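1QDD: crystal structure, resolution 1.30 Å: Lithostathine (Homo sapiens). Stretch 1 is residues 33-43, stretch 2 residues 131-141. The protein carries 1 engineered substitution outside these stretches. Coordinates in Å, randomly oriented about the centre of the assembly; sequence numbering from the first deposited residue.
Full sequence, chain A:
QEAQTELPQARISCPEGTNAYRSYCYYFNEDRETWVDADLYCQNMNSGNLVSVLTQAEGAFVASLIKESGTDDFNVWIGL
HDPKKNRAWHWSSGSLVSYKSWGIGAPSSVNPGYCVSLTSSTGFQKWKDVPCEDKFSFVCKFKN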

# COMPACT_ATOMS: atom_id res chain seq x y z
N GLU A 33 12.74 -0.48 4.28
CA GLU A 33 12.54 0.53 5.29
C GLU A 33 11.52 0.04 6.34
O GLU A 33 10.72 -0.85 6.03
N THR A 34 11.56 0.62 7.53
CA THR A 34 10.53 0.35 8.52
C THR A 34 9.17 0.85 8.02
O THR A 34 9.11 1.68 7.11
N TRP A 35 8.07 0.40 8.63
CA TRP A 35 6.75 0.83 8.18
C TRP A 35 6.58 2.34 8.22
O TRP A 35 6.12 2.95 7.25
N VAL A 36 6.99 2.98 9.32
CA VAL A 36 6.88 4.44 9.44
C VAL A 36 7.71 5.17 8.40
O VAL A 36 7.27 6.15 7.80
N ASP A 37 8.94 4.74 8.18
CA ASP A 37 9.84 5.36 7.21
C ASP A 37 9.36 5.17 5.78
O ASP A 37 9.50 6.08 4.96
N ALA A 38 8.72 4.04 5.47
CA ALA A 38 8.12 3.80 4.16
C ALA A 38 6.95 4.75 3.95
O ALA A 38 6.85 5.38 2.88
N ASP A 39 6.07 4.91 4.94
CA ASP A 39 4.95 5.84 4.79
C ASP A 39 5.44 7.27 4.61
O ASP A 39 4.87 8.01 3.79
N LEU A 40 6.49 7.67 5.30
CA LEU A 40 7.07 9.01 5.12
C LEU A 40 7.62 9.20 3.73
O LEU A 40 7.43 10.27 3.13
N TYR A 41 8.26 8.19 3.12
CA TYR A 41 8.73 8.29 1.75
C TYR A 41 7.55 8.57 0.83
O TYR A 41 7.56 9.45 -0.04
N CYS A 42 6.46 7.79 1.00
CA CYS A 42 5.29 7.99 0.17
C CYS A 42 4.68 9.38 0.31
O CYS A 42 4.20 9.95 -0.68
N GLN A 43 4.69 9.94 1.51
CA GLN A 43 4.17 11.29 1.76
C GLN A 43 5.02 12.33 1.06
O GLN A 43 4.52 13.34 0.55
N PRO A 131 5.94 -7.27 13.01
CA PRO A 131 6.48 -6.15 13.76
C PRO A 131 6.71 -4.96 12.85
O PRO A 131 7.30 -5.06 11.76
N CYS A 132 6.36 -3.76 13.29
CA CYS A 132 6.51 -2.53 12.53
C CYS A 132 7.95 -2.13 12.27
O CYS A 132 8.22 -1.32 11.37
N GLU A 133 8.89 -2.65 13.05
CA GLU A 133 10.31 -2.37 12.93
C GLU A 133 11.01 -3.24 11.90
O GLU A 133 12.20 -3.01 11.63
N ASP A 134 10.32 -4.21 11.30
CA ASP A 134 10.90 -4.97 10.19
C ASP A 134 11.19 -4.04 9.01
O ASP A 134 10.56 -2.98 8.88
N LYS A 135 12.15 -4.39 8.17
CA LYS A 135 12.55 -3.58 7.02
C LYS A 135 12.21 -4.27 5.72
O LYS A 135 12.81 -5.29 5.33
N PHE A 136 11.15 -3.80 5.06
CA PHE A 136 10.61 -4.36 3.84
C PHE A 136 10.45 -3.32 2.73
O PHE A 136 10.43 -2.10 2.96
N SER A 137 10.30 -3.82 1.49
CA SER A 137 9.92 -3.00 0.34
C SER A 137 8.45 -2.58 0.50
O SER A 137 7.76 -3.03 1.44
N PHE A 138 7.93 -1.72 -0.36
CA PHE A 138 6.61 -1.11 -0.14
C PHE A 138 5.98 -0.57 -1.40
O PHE A 138 6.64 -0.35 -2.42
N VAL A 139 4.67 -0.36 -1.36
CA VAL A 139 3.90 0.23 -2.46
C VAL A 139 3.29 1.55 -1.98
O VAL A 139 2.66 1.59 -0.92
N CYS A 140 3.43 2.61 -2.77
CA CYS A 140 2.82 3.91 -2.53
C CYS A 140 1.65 4.18 -3.49
O CYS A 140 1.60 3.66 -4.59
N LYS A 141 0.71 5.00 -3.03
CA LYS A 141 -0.48 5.43 -3.77
C LYS A 141 -0.65 6.94 -3.63
O LYS A 141 -0.57 7.45 -2.51

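Glu 33 pairs with Phe 136 through antiparallel backbone hydrogen bonds (Glu 33 N to Phe 136 O and Phe 136 N to Glu 33 O, both 3.1 Å). Its CB points away, yet chi1 m brings Glu 33 CG to 4.0 Å from Phe 138 CE2. Thr 34, in the p rotamer, caps the helix: its OG1 accepts a weak hydrogen bond from Asp 37 N (3.3 Å), while its CG2 lies 3.8 Å from Glu 133 O and 4.2 Å from Lys 135 CG. Trp 35 N donates to Cys 132 O (3.2 Å), and the same carbonyl receives a hydrogen bond from a water (2.9 Å) that in turn accepts from Val 36 N (3.0 Å), so one oxygen serves the first turn of the helix twice. Trp 35 CB points toward stretch 2, 4.5 Å from Cys 132 CB, while the t rotamer leads the indole away.

One turn on, Ala 38 points at Phe 138 (chi1 p, chi2 97°), its CB over the ring face, 3.6 Å from CD2. Tyr 41, chi1 t, receives the edge of Phe 138 in an offset edge-to-face pair, with Tyr 41 CD2 3.8 Å from Phe 138 CE1. Cys 42 and Cys 140, both m and pointing inward, are joined by a disulfide (SG to SG 2.0 Å, chi3 -78°).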

# COMPACT_ATOMS: atom_id res chain seq x y z
CB GLU A 33 12.02 1.83 4.68
CG GLU A 33 12.87 2.48 3.62
CD GLU A 33 14.09 3.23 4.11
OE1 GLU A 33 14.27 3.47 5.32
OE2 GLU A 33 14.91 3.64 3.26
CB THR A 34 10.84 0.99 9.88
OG1 THR A 34 10.81 2.41 9.69
CG2 THR A 34 12.18 0.56 10.45
CB TRP A 35 5.67 0.12 9.01
CG TRP A 35 4.26 0.39 8.56
CD1 TRP A 35 3.49 -0.38 7.74
CD2 TRP A 35 3.41 1.46 8.97
NE1 TRP A 35 2.23 0.16 7.57
CE2 TRP A 35 2.17 1.30 8.33
CE3 TRP A 35 3.59 2.57 9.82
CZ2 TRP A 35 1.12 2.21 8.47
CZ3 TRP A 35 2.54 3.47 9.97
CH2 TRP A 35 1.33 3.28 9.29
CB VAL A 36 7.27 4.91 10.86
CG1 VAL A 36 7.43 6.42 10.96
CG2 VAL A 36 6.24 4.43 11.88
CB ASP A 37 11.28 4.88 7.40
CG ASP A 37 11.93 5.42 8.67
OD1 ASP A 37 11.38 6.34 9.29
OD2 ASP A 37 13.01 4.90 9.05
CB ALA A 38 7.69 2.35 4.04
CB ASP A 39 3.98 5.71 5.96
CG ASP A 39 2.65 6.38 5.69
OD1 ASP A 39 1.90 5.96 4.79
OD2 ASP A 39 2.33 7.37 6.39
CB LEU A 40 8.14 9.27 6.19
CG LEU A 40 7.62 9.51 7.61
CD1 LEU A 40 8.78 9.55 8.61
CD2 LEU A 40 6.80 10.79 7.71
CB TYR A 41 9.49 7.03 1.30
CG TYR A 41 9.99 7.10 -0.13
CD1 TYR A 41 11.31 7.44 -0.41
CD2 TYR A 41 9.16 6.84 -1.21
CE1 TYR A 41 11.77 7.52 -1.72
CE2 TYR A 41 9.60 6.94 -2.51
CZ TYR A 41 10.91 7.27 -2.77
OH TYR A 41 11.34 7.36 -4.08
CB CYS A 42 4.22 6.94 0.45
SG CYS A 42 4.63 5.21 0.25
CB GLN A 43 4.13 11.57 3.26
CG GLN A 43 3.09 10.79 4.04
CD GLN A 43 3.00 11.10 5.52
OE1 GLN A 43 2.95 10.18 6.35
NE2 GLN A 43 2.95 12.38 5.86
CB PRO A 131 7.80 -6.69 14.31
CG PRO A 131 7.62 -8.17 14.34
CD PRO A 131 6.78 -8.49 13.12
CB CYS A 132 5.77 -1.38 13.23
SG CYS A 132 3.97 -1.59 13.34
CB GLU A 133 10.99 -2.51 14.30
CG GLU A 133 10.42 -1.60 15.37
CD GLU A 133 9.27 -2.21 16.14
OE1 GLU A 133 8.80 -3.34 15.88
OE2 GLU A 133 8.78 -1.51 17.06
CB ASP A 134 9.98 -6.09 9.74
CG ASP A 134 9.95 -7.31 10.63
OD1 ASP A 134 10.69 -7.36 11.63
OD2 ASP A 134 9.16 -8.22 10.28
CB LYS A 135 14.05 -3.23 7.11
CG LYS A 135 14.36 -2.35 8.32
CD LYS A 135 15.83 -2.23 8.66
CE LYS A 135 16.01 -1.58 10.02
NZ LYS A 135 17.43 -1.30 10.33
CB PHE A 136 9.20 -4.95 4.12
CG PHE A 136 9.10 -6.09 5.08
CD1 PHE A 136 10.08 -7.07 5.20
CD2 PHE A 136 7.96 -6.24 5.87
CE1 PHE A 136 9.96 -8.12 6.08
CE2 PHE A 136 7.83 -7.30 6.74
CZ PHE A 136 8.83 -8.25 6.85
CB SER A 137 10.13 -3.79 -0.93
OG SER A 137 9.42 -5.02 -0.84
CB PHE A 138 6.76 0.02 0.90
CG PHE A 138 7.77 1.09 0.63
CD1 PHE A 138 7.40 2.30 0.05
CD2 PHE A 138 9.10 0.93 1.00
CE1 PHE A 138 8.32 3.31 -0.13
CE2 PHE A 138 10.01 1.94 0.81
CZ PHE A 138 9.63 3.14 0.25
CB VAL A 139 2.78 -0.68 -2.98
CG1 VAL A 139 1.92 -0.02 -4.05
CG2 VAL A 139 3.32 -2.00 -3.52
CB CYS A 140 3.82 5.07 -2.68
SG CYS A 140 5.31 5.05 -1.67
CB LYS A 141 -1.71 4.69 -3.23
CG LYS A 141 -3.08 5.09 -3.77
CD LYS A 141 -4.19 4.29 -3.10
CE LYS A 141 -5.60 4.69 -3.51
NZ LYS A 141 -6.60 3.82 -2.81
O HOH W 1 7.71 1.51 11.87